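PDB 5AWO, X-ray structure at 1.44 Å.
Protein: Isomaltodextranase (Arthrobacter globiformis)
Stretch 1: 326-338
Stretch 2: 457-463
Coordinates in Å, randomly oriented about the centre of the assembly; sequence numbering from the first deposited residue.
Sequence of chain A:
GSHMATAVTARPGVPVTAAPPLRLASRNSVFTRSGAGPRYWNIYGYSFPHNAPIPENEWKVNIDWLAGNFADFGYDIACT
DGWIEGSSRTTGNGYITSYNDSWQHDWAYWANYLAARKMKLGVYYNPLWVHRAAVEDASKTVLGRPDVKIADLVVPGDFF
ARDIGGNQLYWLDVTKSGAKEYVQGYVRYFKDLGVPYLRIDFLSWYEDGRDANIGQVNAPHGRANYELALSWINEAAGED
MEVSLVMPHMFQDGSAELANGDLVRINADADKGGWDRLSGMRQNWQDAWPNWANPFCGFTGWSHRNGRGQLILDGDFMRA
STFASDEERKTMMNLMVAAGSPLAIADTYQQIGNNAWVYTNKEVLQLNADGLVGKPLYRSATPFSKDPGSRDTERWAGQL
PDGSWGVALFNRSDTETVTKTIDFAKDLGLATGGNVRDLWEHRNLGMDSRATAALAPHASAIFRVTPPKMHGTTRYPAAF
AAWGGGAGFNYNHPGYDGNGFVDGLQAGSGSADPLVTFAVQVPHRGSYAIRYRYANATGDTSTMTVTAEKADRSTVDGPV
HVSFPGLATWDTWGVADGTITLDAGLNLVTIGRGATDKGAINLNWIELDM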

# COMPACT_ATOMS: atom_id res chain seq x y z
N ASP A 326 21.25 -11.87 -11.68
CA ASP A 326 19.89 -11.98 -12.15
C ASP A 326 18.98 -12.65 -11.14
O ASP A 326 17.82 -12.26 -11.07
CB ASP A 326 19.82 -12.74 -13.47
CG ASP A 326 20.47 -11.99 -14.62
OD1 ASP A 326 20.70 -10.77 -14.55
OD2 ASP A 326 20.82 -12.65 -15.64
N GLU A 327 19.48 -13.59 -10.34
CA GLU A 327 18.65 -14.13 -9.28
C GLU A 327 18.26 -13.07 -8.27
O GLU A 327 17.12 -13.05 -7.81
CB GLU A 327 19.29 -15.34 -8.59
CG GLU A 327 19.45 -16.58 -9.48
CD GLU A 327 18.16 -17.14 -10.09
OE1 GLU A 327 17.04 -17.04 -9.51
OE2 GLU A 327 18.24 -17.71 -11.21
N GLU A 328 19.17 -12.19 -7.89
CA GLU A 328 18.80 -11.10 -6.99
C GLU A 328 17.76 -10.16 -7.63
O GLU A 328 16.85 -9.69 -6.96
CB GLU A 328 20.04 -10.29 -6.60
CG GLU A 328 20.98 -11.01 -5.64
CD GLU A 328 22.16 -10.17 -5.15
OE1 GLU A 328 22.30 -9.03 -5.66
OE2 GLU A 328 22.87 -10.62 -4.21
N ARG A 329 17.92 -9.87 -8.91
CA ARG A 329 16.97 -9.00 -9.61
C ARG A 329 15.58 -9.62 -9.58
O ARG A 329 14.59 -8.92 -9.31
CB ARG A 329 17.40 -8.72 -11.04
CG ARG A 329 18.57 -7.78 -11.16
CD ARG A 329 19.06 -7.63 -12.61
NE ARG A 329 20.27 -8.39 -12.88
CZ ARG A 329 21.48 -8.06 -12.44
NH1 ARG A 329 22.54 -8.83 -12.72
NH2 ARG A 329 21.67 -6.98 -11.69
N LYS A 330 15.47 -10.92 -9.84
CA LYS A 330 14.17 -11.56 -9.77
C LYS A 330 13.60 -11.50 -8.35
O LYS A 330 12.39 -11.27 -8.16
CB LYS A 330 14.24 -13.02 -10.25
CG LYS A 330 14.40 -13.15 -11.76
CD LYS A 330 14.50 -14.59 -12.25
CE LYS A 330 15.74 -15.30 -11.79
NZ LYS A 330 15.78 -16.64 -12.45
N THR A 331 14.44 -11.68 -7.35
CA THR A 331 13.99 -11.56 -5.96
C THR A 331 13.45 -10.19 -5.59
O THR A 331 12.42 -10.09 -4.93
CB THR A 331 15.10 -12.02 -5.01
OG1 THR A 331 15.29 -13.44 -5.22
CG2 THR A 331 14.76 -11.73 -3.56
N MET A 332 14.14 -9.15 -6.02
CA MET A 332 13.67 -7.77 -5.87
C MET A 332 12.24 -7.64 -6.40
O MET A 332 11.33 -7.16 -5.70
CB MET A 332 14.64 -6.84 -6.63
CG MET A 332 14.22 -5.39 -6.71
SD MET A 332 15.10 -4.51 -8.00
CE MET A 332 14.37 -5.23 -9.43
N MET A 333 12.05 -8.04 -7.65
CA MET A 333 10.74 -7.88 -8.29
C MET A 333 9.70 -8.75 -7.59
O MET A 333 8.59 -8.30 -7.28
CB MET A 333 10.85 -8.26 -9.76
CG MET A 333 9.56 -8.11 -10.55
SD MET A 333 9.08 -6.37 -10.68
CE MET A 333 7.62 -6.49 -11.72
N ASN A 334 10.06 -9.99 -7.26
CA ASN A 334 9.12 -10.91 -6.64
C ASN A 334 8.64 -10.41 -5.27
O ASN A 334 7.46 -10.60 -4.90
CB ASN A 334 9.75 -12.30 -6.48
CG ASN A 334 9.88 -13.06 -7.78
OD1 ASN A 334 9.23 -12.74 -8.79
ND2 ASN A 334 10.75 -14.08 -7.78
N LEU A 335 9.51 -9.77 -4.51
CA LEU A 335 9.10 -9.23 -3.21
C LEU A 335 8.09 -8.11 -3.38
O LEU A 335 7.08 -8.06 -2.66
CB LEU A 335 10.32 -8.72 -2.43
CG LEU A 335 10.01 -8.12 -1.05
CD1 LEU A 335 9.36 -9.11 -0.09
CD2 LEU A 335 11.30 -7.55 -0.40
N MET A 336 8.35 -7.19 -4.30
CA MET A 336 7.43 -6.06 -4.51
C MET A 336 6.06 -6.59 -4.93
O MET A 336 5.02 -6.14 -4.43
CB MET A 336 7.96 -5.07 -5.56
CG MET A 336 9.34 -4.47 -5.27
SD MET A 336 9.41 -3.59 -3.70
CE MET A 336 11.12 -3.07 -3.78
N VAL A 337 6.06 -7.54 -5.86
CA VAL A 337 4.80 -8.10 -6.33
C VAL A 337 4.09 -8.88 -5.22
O VAL A 337 2.86 -8.73 -5.00
CB VAL A 337 5.01 -8.98 -7.59
CG1 VAL A 337 3.75 -9.76 -7.95
CG2 VAL A 337 5.48 -8.12 -8.73
N ALA A 338 4.81 -9.71 -4.48
CA ALA A 338 4.21 -10.49 -3.40
C ALA A 338 3.49 -9.58 -2.41
O ALA A 338 2.41 -9.92 -1.89
CB ALA A 338 5.26 -11.32 -2.69
N PRO A 457 21.14 -19.16 -2.46
CA PRO A 457 21.23 -17.91 -1.71
C PRO A 457 20.74 -16.72 -2.52
O PRO A 457 21.15 -16.51 -3.66
CB PRO A 457 22.72 -17.79 -1.40
CG PRO A 457 23.27 -19.15 -1.53
CD PRO A 457 22.41 -19.93 -2.46
N HIS A 458 19.84 -15.94 -1.91
CA HIS A 458 19.23 -14.72 -2.48
C HIS A 458 18.23 -15.03 -3.59
O HIS A 458 17.70 -14.08 -4.18
CB HIS A 458 20.27 -13.74 -3.01
CG HIS A 458 21.19 -13.21 -1.96
ND1 HIS A 458 22.12 -12.23 -2.24
CD2 HIS A 458 21.34 -13.51 -0.65
CE1 HIS A 458 22.78 -11.94 -1.14
NE2 HIS A 458 22.32 -12.68 -0.16
N ALA A 459 17.93 -16.30 -3.88
CA ALA A 459 16.98 -16.64 -4.94
C ALA A 459 15.57 -16.75 -4.39
O ALA A 459 15.38 -16.87 -3.17
CB ALA A 459 17.37 -17.95 -5.59
N SER A 460 14.61 -16.79 -5.31
CA SER A 460 13.22 -16.87 -4.94
C SER A 460 12.43 -17.58 -6.04
O SER A 460 12.97 -17.86 -7.12
CB SER A 460 12.66 -15.47 -4.70
OG SER A 460 12.80 -14.66 -5.84
N ALA A 461 11.17 -17.87 -5.74
CA ALA A 461 10.26 -18.46 -6.69
C ALA A 461 8.88 -17.87 -6.45
O ALA A 461 8.54 -17.56 -5.30
CB ALA A 461 10.22 -19.95 -6.55
N ILE A 462 8.11 -17.71 -7.51
CA ILE A 462 6.75 -17.20 -7.39
C ILE A 462 5.83 -18.01 -8.28
O ILE A 462 6.17 -18.39 -9.43
CB ILE A 462 6.69 -15.67 -7.66
CG1 ILE A 462 5.40 -15.03 -7.17
CG2 ILE A 462 6.96 -15.33 -9.11
CD1 ILE A 462 5.42 -13.52 -7.14
N PHE A 463 4.65 -18.30 -7.73
CA PHE A 463 3.71 -19.26 -8.32
C PHE A 463 2.32 -18.65 -8.38
O PHE A 463 1.90 -17.90 -7.49
CB PHE A 463 3.63 -20.53 -7.46
CG PHE A 463 4.93 -21.22 -7.23
CD1 PHE A 463 5.40 -22.20 -8.12
CD2 PHE A 463 5.72 -20.89 -6.13
CE1 PHE A 463 6.61 -22.82 -7.91
CE2 PHE A 463 6.92 -21.52 -5.93
CZ PHE A 463 7.35 -22.49 -6.81
O HOH W 1 15.57 -15.55 -7.81
O HOH W 2 12.90 -15.93 -9.32

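The most unusual feature of this contact is a relay of hydroxyl groups between helix and strand. Asn 334 ND2 donates to Ser 460 OG at 2.9 Å. Ser 460 OG donates in turn to Thr 331 OG1 at 2.8 Å, and Thr 331 OG1 donates to His 458 O at 2.7 Å. The chain of donors thus runs from the helix to the strand, back to the helix, and ends on a backbone carbonyl of the loop. Each hydroxyl both gives and receives a hydrogen bond, so the direction is consistent along the whole relay.

The positions of the side chains fit this relay. Thr 331 and Asn 334 lie three residues apart on the helix, and the CA-to-CB bonds of both point toward the other stretch. Ser 460 also points toward the helix, and its chi1 is p. The CA atoms of Thr 331 and Ser 460 are 5.5 Å apart, close enough for two short side chains to meet directly. Thr 331 OG1 also lies 3.4 Å from Ser 460 N, but the angle is poor and this is not a hydrogen bond.

Ser 460 N is served by water 1 instead. Ser 460 N donates to the oxygen of water 1 at 3.0 Å. Water 1 donates to Glu 327 O at 2.9 Å and to Glu 327 OE1 at 2.7 Å. Water 2 makes a second bridge. Water 2 donates to Ser 460 O at 2.9 Å and accepts a weak hydrogen bond from Asn 334 ND2 at 3.2 Å.

One turn earlier on the helix, Glu 328 meets His 458. His 458 ND1 donates to Glu 328 OE2 at 2.7 Å, with an N-H...acceptor angle of 155°. The carboxylate oxygen sits at the ring edge, near the ring plane, as suits an in-plane nitrogen donor. The CA-to-CB bond of Glu 328 points sideways, but the end of the side chain comes nearer to the loop. His 458 has a positive phi of 71°, which is uncommon for a non-glycine residue.

Glu 327 is tied to its own helix as well. Glu 327 OE2 forms a salt bridge with Lys 330 NZ at 3.0 Å, while Glu 327 OE1 accepts from water 1.

Further along, the contact becomes less polar. Asn 334 OD1 is 3.5 Å from Ile 462 CG2, and Val 337 CG1 packs against Ile 462 CD1 at 4.2 Å. Between Ser 460 and Ile 462, Ala 461 points away from the helix, in keeping with the usual alternation of a strand. The helix and strand axes cross at 44°.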